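Local coordinates for SidF, inhibitor of growth family, member 3 (Legionella pneumophila subsp. pneumophila, PDB 4FYE), which probably acts as a phosphoinositide phosphatase, removing a phosphate group from the inositol head of membrane phosphatidylinositol phosphates, at residues 498-512 with 525-539. The protein carries 1 engineered substitution. Numbering follows the deposited sequence.
Sequences VKGAYREALFSYFEE and LDQLKNQVDGYEKSI
Tyr502 and Tyr535 interlock across two antiparallel helices, each a knob in a hole of the other. Tyr502 drops among Val532, Tyr535, Glu536 and Ile539. With CG anti to its backbone N (chi1 176°), its ring is carried along the flank of 525-539, where CE1 lies 3.7 Å from Val532 CG1 and, at the root of the side chain, CB meets Ile539 CD1 at 3.8 Å. In return Tyr535 fills the hollow between Val498, Ala501, Tyr502 and Ala505. The methyl of Ala501 rests on one face of this ring in a CH-pi contact, CB 4.1 Å from the centroid of Tyr535, while that of Ala505 comes to its edge. Val498 CG1 fills the angle between Tyr535 and Ile539, 4.0 Å from CG1 of the latter.

Farther along, Val532 spreads its two methyls between Tyr502 and the backbone around Ala505 and Leu506. Leu528 then presses CD1 against the turn at Ser508 and Tyr509. Tyr509 extends alongside 525-539, its ring edge against Leu528 CB and its CE2 3.7 Å from Leu525 CD2. The contact is largely apolar, with interlocking side chains; the axes of the two segments approach to 9.2 Å, their directions 152° apart. The reciprocal knobs are consistent with the coiled coil predicted for this region; helices 482-514 and 522-583 form an antiparallel hairpin.

Near the turn of the hairpin, Trp520 touches Glu512 and Leu525. Helix 284-311 packs on Leu506 and Lys529 and supplies Lys291 for a salt bridge with Glu536, whereas helix 373-387 covers Tyr502 through Gln382 and Met383, joining the hairpin to the rest of the phosphatase domain.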
# COMPACT_ATOMS: atom_id res chain seq x y z
N VAL A 498 -15.64 -18.56 -19.51
CA VAL A 498 -14.31 -18.39 -20.10
C VAL A 498 -13.20 -17.96 -19.08
O VAL A 498 -12.11 -18.56 -19.02
CB VAL A 498 -14.38 -17.41 -21.29
CG1 VAL A 498 -13.15 -17.57 -22.16
CG2 VAL A 498 -15.67 -17.65 -22.12
N LYS A 499 -13.47 -16.95 -18.26
CA LYS A 499 -12.46 -16.58 -17.22
C LYS A 499 -12.03 -17.75 -16.32
O LYS A 499 -10.81 -17.97 -16.12
CB LYS A 499 -12.91 -15.38 -16.39
CG LYS A 499 -12.70 -14.07 -17.11
CD LYS A 499 -13.43 -12.96 -16.38
CE LYS A 499 -13.09 -11.61 -16.97
NZ LYS A 499 -13.76 -10.62 -16.10
N GLY A 500 -13.01 -18.53 -15.82
CA GLY A 500 -12.71 -19.73 -15.01
C GLY A 500 -11.76 -20.67 -15.74
O GLY A 500 -10.69 -21.05 -15.21
N ALA A 501 -12.14 -21.00 -16.98
CA ALA A 501 -11.33 -21.82 -17.87
C ALA A 501 -9.91 -21.23 -18.05
O ALA A 501 -8.91 -21.95 -18.00
CB ALA A 501 -12.05 -22.00 -19.21
N TYR A 502 -9.82 -19.91 -18.20
CA TYR A 502 -8.50 -19.29 -18.32
C TYR A 502 -7.58 -19.45 -17.07
O TYR A 502 -6.37 -19.76 -17.19
CB TYR A 502 -8.68 -17.83 -18.71
CG TYR A 502 -7.44 -17.03 -18.78
CD1 TYR A 502 -6.51 -17.24 -19.82
CD2 TYR A 502 -7.18 -16.04 -17.84
CE1 TYR A 502 -5.34 -16.50 -19.91
CE2 TYR A 502 -6.02 -15.27 -17.92
CZ TYR A 502 -5.11 -15.50 -18.94
OH TYR A 502 -3.95 -14.74 -19.00
N ARG A 503 -8.13 -19.23 -15.88
CA ARG A 503 -7.31 -19.33 -14.67
C ARG A 503 -6.78 -20.75 -14.52
O ARG A 503 -5.58 -20.96 -14.33
CB ARG A 503 -8.11 -19.01 -13.41
CG ARG A 503 -8.52 -17.57 -13.25
CD ARG A 503 -9.24 -17.38 -11.93
NE ARG A 503 -10.63 -17.83 -11.98
CZ ARG A 503 -11.05 -18.97 -11.44
NH1 ARG A 503 -10.19 -19.78 -10.78
NH2 ARG A 503 -12.33 -19.28 -11.55
N GLU A 504 -7.71 -21.71 -14.62
CA GLU A 504 -7.37 -23.10 -14.35
C GLU A 504 -6.31 -23.54 -15.36
O GLU A 504 -5.29 -24.13 -15.00
CB GLU A 504 -8.64 -23.98 -14.35
CG GLU A 504 -8.82 -24.86 -13.09
CD GLU A 504 -8.32 -24.26 -11.72
OE1 GLU A 504 -7.35 -24.80 -11.12
OE2 GLU A 504 -8.91 -23.27 -11.19
N ALA A 505 -6.51 -23.16 -16.60
CA ALA A 505 -5.59 -23.49 -17.64
C ALA A 505 -4.18 -22.91 -17.36
O ALA A 505 -3.18 -23.60 -17.46
CB ALA A 505 -6.15 -22.98 -18.93
N LEU A 506 -4.13 -21.64 -16.96
CA LEU A 506 -2.88 -20.93 -16.69
C LEU A 506 -2.04 -21.44 -15.48
O LEU A 506 -0.79 -21.42 -15.54
CB LEU A 506 -3.23 -19.48 -16.47
CG LEU A 506 -2.41 -18.40 -17.16
CD1 LEU A 506 -2.93 -17.02 -16.74
CD2 LEU A 506 -0.92 -18.59 -16.91
N PHE A 507 -2.72 -21.82 -14.39
CA PHE A 507 -2.06 -22.51 -13.28
C PHE A 507 -1.41 -23.80 -13.82
O PHE A 507 -0.22 -24.05 -13.56
CB PHE A 507 -3.03 -22.88 -12.15
CG PHE A 507 -3.59 -21.72 -11.39
CD1 PHE A 507 -2.76 -20.77 -10.80
CD2 PHE A 507 -4.97 -21.59 -11.23
CE1 PHE A 507 -3.28 -19.70 -10.09
CE2 PHE A 507 -5.51 -20.54 -10.51
CZ PHE A 507 -4.66 -19.58 -9.93
N SER A 508 -2.16 -24.61 -14.57
CA SER A 508 -1.56 -25.81 -15.19
C SER A 508 -0.33 -25.42 -16.01
O SER A 508 0.73 -26.07 -15.91
CB SER A 508 -2.55 -26.61 -16.03
OG SER A 508 -3.57 -27.15 -15.23
N TYR A 509 -0.45 -24.36 -16.81
CA TYR A 509 0.69 -24.04 -17.61
C TYR A 509 1.92 -23.78 -16.74
O TYR A 509 3.01 -24.22 -17.08
CB TYR A 509 0.42 -22.88 -18.56
CG TYR A 509 1.69 -22.36 -19.20
CD1 TYR A 509 2.51 -21.45 -18.53
CD2 TYR A 509 2.09 -22.77 -20.46
CE1 TYR A 509 3.68 -20.98 -19.08
CE2 TYR A 509 3.27 -22.29 -21.03
CZ TYR A 509 4.05 -21.39 -20.33
OH TYR A 509 5.22 -20.90 -20.87
N PHE A 510 1.77 -23.08 -15.62
CA PHE A 510 2.95 -22.82 -14.77
C PHE A 510 3.52 -24.09 -14.13
O PHE A 510 4.74 -24.20 -14.00
CB PHE A 510 2.71 -21.73 -13.71
CG PHE A 510 3.92 -21.43 -12.86
CD1 PHE A 510 4.14 -22.10 -11.65
CD2 PHE A 510 4.85 -20.48 -13.25
CE1 PHE A 510 5.26 -21.81 -10.85
CE2 PHE A 510 5.96 -20.17 -12.44
CZ PHE A 510 6.17 -20.86 -11.25
N GLU A 511 2.64 -25.01 -13.70
CA GLU A 511 3.01 -26.33 -13.11
C GLU A 511 4.05 -27.09 -13.93
O GLU A 511 4.99 -27.64 -13.35
CB GLU A 511 1.77 -27.23 -12.86
CG GLU A 511 1.01 -26.92 -11.55
CD GLU A 511 -0.39 -27.56 -11.47
OE1 GLU A 511 -0.56 -28.74 -11.89
OE2 GLU A 511 -1.34 -26.89 -10.98
N GLU A 512 3.87 -27.08 -15.26
CA GLU A 512 4.82 -27.69 -16.22
C GLU A 512 6.04 -26.81 -16.45
O GLU A 512 7.17 -27.30 -16.41
CB GLU A 512 4.16 -27.95 -17.59
CG GLU A 512 3.57 -29.34 -17.80
CD GLU A 512 4.56 -30.49 -17.60
OE1 GLU A 512 5.50 -30.67 -18.43
OE2 GLU A 512 4.36 -31.25 -16.61
N LEU A 525 3.29 -28.59 -22.65
CA LEU A 525 3.59 -27.16 -22.70
C LEU A 525 2.90 -26.37 -23.79
O LEU A 525 2.44 -25.23 -23.56
CB LEU A 525 5.08 -26.96 -22.89
CG LEU A 525 5.94 -26.57 -21.70
CD1 LEU A 525 7.33 -26.24 -22.22
CD2 LEU A 525 5.35 -25.40 -20.92
N ASP A 526 2.88 -26.95 -25.00
CA ASP A 526 2.42 -26.27 -26.20
C ASP A 526 0.90 -26.21 -26.31
O ASP A 526 0.33 -25.14 -26.59
CB ASP A 526 3.05 -26.87 -27.46
CG ASP A 526 4.44 -26.28 -27.75
OD1 ASP A 526 4.87 -26.36 -28.92
OD2 ASP A 526 5.09 -25.75 -26.83
N GLN A 527 0.25 -27.35 -26.08
CA GLN A 527 -1.20 -27.41 -25.95
C GLN A 527 -1.64 -26.41 -24.84
O GLN A 527 -2.47 -25.52 -25.08
CB GLN A 527 -1.65 -28.87 -25.67
CG GLN A 527 -2.94 -29.00 -24.87
CD GLN A 527 -2.82 -29.99 -23.70
OE1 GLN A 527 -2.55 -29.60 -22.54
NE2 GLN A 527 -3.01 -31.28 -24.00
N LEU A 528 -1.06 -26.54 -23.66
CA LEU A 528 -1.38 -25.60 -22.58
C LEU A 528 -1.20 -24.14 -23.01
O LEU A 528 -2.10 -23.32 -22.84
CB LEU A 528 -0.58 -25.93 -21.31
CG LEU A 528 -0.92 -27.26 -20.63
CD1 LEU A 528 0.11 -27.63 -19.57
CD2 LEU A 528 -2.33 -27.24 -20.04
N LYS A 529 -0.06 -23.81 -23.60
CA LYS A 529 0.09 -22.47 -24.12
C LYS A 529 -1.06 -22.08 -25.08
O LYS A 529 -1.65 -21.01 -24.94
CB LYS A 529 1.47 -22.26 -24.73
CG LYS A 529 1.69 -20.82 -25.19
CD LYS A 529 3.09 -20.57 -25.74
CE LYS A 529 3.29 -19.10 -26.04
NZ LYS A 529 2.45 -18.76 -27.22
N ASN A 530 -1.39 -22.95 -26.03
CA ASN A 530 -2.43 -22.59 -27.01
C ASN A 530 -3.82 -22.31 -26.44
O ASN A 530 -4.42 -21.26 -26.75
CB ASN A 530 -2.49 -23.59 -28.16
CG ASN A 530 -1.74 -23.10 -29.38
OD1 ASN A 530 -1.00 -22.11 -29.31
ND2 ASN A 530 -1.93 -23.78 -30.51
N GLN A 531 -4.31 -23.22 -25.60
CA GLN A 531 -5.55 -23.04 -24.82
C GLN A 531 -5.63 -21.68 -24.15
O GLN A 531 -6.68 -21.05 -24.13
CB GLN A 531 -5.61 -24.04 -23.69
CG GLN A 531 -5.93 -25.46 -24.07
CD GLN A 531 -5.94 -26.33 -22.83
OE1 GLN A 531 -6.24 -25.87 -21.72
NE2 GLN A 531 -5.61 -27.62 -23.02
N VAL A 532 -4.50 -21.26 -23.57
CA VAL A 532 -4.44 -20.06 -22.76
C VAL A 532 -4.74 -18.91 -23.70
O VAL A 532 -5.66 -18.10 -23.49
CB VAL A 532 -3.07 -19.97 -22.07
CG1 VAL A 532 -2.77 -18.56 -21.56
CG2 VAL A 532 -2.97 -20.98 -20.93
N ASP A 533 -4.02 -18.94 -24.82
CA ASP A 533 -4.08 -17.93 -25.86
C ASP A 533 -5.48 -17.80 -26.44
O ASP A 533 -6.00 -16.68 -26.55
CB ASP A 533 -3.03 -18.24 -26.92
CG ASP A 533 -1.60 -18.06 -26.40
OD1 ASP A 533 -1.38 -17.28 -25.44
OD2 ASP A 533 -0.69 -18.71 -26.95
N GLY A 534 -6.09 -18.93 -26.78
CA GLY A 534 -7.44 -18.90 -27.34
C GLY A 534 -8.39 -18.16 -26.41
O GLY A 534 -9.12 -17.25 -26.83
N TYR A 535 -8.36 -18.56 -25.13
CA TYR A 535 -9.21 -17.96 -24.10
C TYR A 535 -8.84 -16.50 -23.96
O TYR A 535 -9.71 -15.65 -23.82
CB TYR A 535 -9.08 -18.70 -22.75
CG TYR A 535 -9.54 -20.17 -22.74
CD1 TYR A 535 -10.73 -20.56 -23.37
CD2 TYR A 535 -8.78 -21.16 -22.08
CE1 TYR A 535 -11.15 -21.89 -23.35
CE2 TYR A 535 -9.20 -22.49 -22.06
CZ TYR A 535 -10.38 -22.85 -22.69
OH TYR A 535 -10.80 -24.16 -22.66
N GLU A 536 -7.54 -16.23 -24.04
CA GLU A 536 -7.04 -14.86 -24.02
C GLU A 536 -7.59 -14.02 -25.19
O GLU A 536 -8.22 -12.99 -24.93
CB GLU A 536 -5.53 -14.85 -23.99
CG GLU A 536 -4.96 -13.69 -23.22
CD GLU A 536 -3.44 -13.74 -23.11
OE1 GLU A 536 -2.78 -14.17 -24.10
OE2 GLU A 536 -2.91 -13.36 -22.03
N LYS A 537 -7.41 -14.46 -26.45
CA LYS A 537 -7.98 -13.70 -27.60
C LYS A 537 -9.45 -13.47 -27.33
O LYS A 537 -10.01 -12.42 -27.67
CB LYS A 537 -7.88 -14.40 -28.97
CG LYS A 537 -6.93 -15.57 -29.14
CD LYS A 537 -6.48 -15.71 -30.60
CE LYS A 537 -5.30 -14.76 -30.85
NZ LYS A 537 -4.99 -14.65 -32.30
N SER A 538 -10.07 -14.45 -26.72
CA SER A 538 -11.49 -14.40 -26.56
C SER A 538 -11.96 -13.44 -25.46
O SER A 538 -12.89 -12.65 -25.66
CB SER A 538 -12.03 -15.80 -26.34
OG SER A 538 -13.42 -15.72 -26.29
N ILE A 539 -11.32 -13.51 -24.31
CA ILE A 539 -11.51 -12.50 -23.29
C ILE A 539 -11.13 -11.13 -23.85
O ILE A 539 -11.94 -10.20 -23.80
CB ILE A 539 -10.69 -12.83 -22.04
CG1 ILE A 539 -11.12 -14.21 -21.52
CG2 ILE A 539 -10.85 -11.75 -20.96
CD1 ILE A 539 -9.97 -15.00 -20.93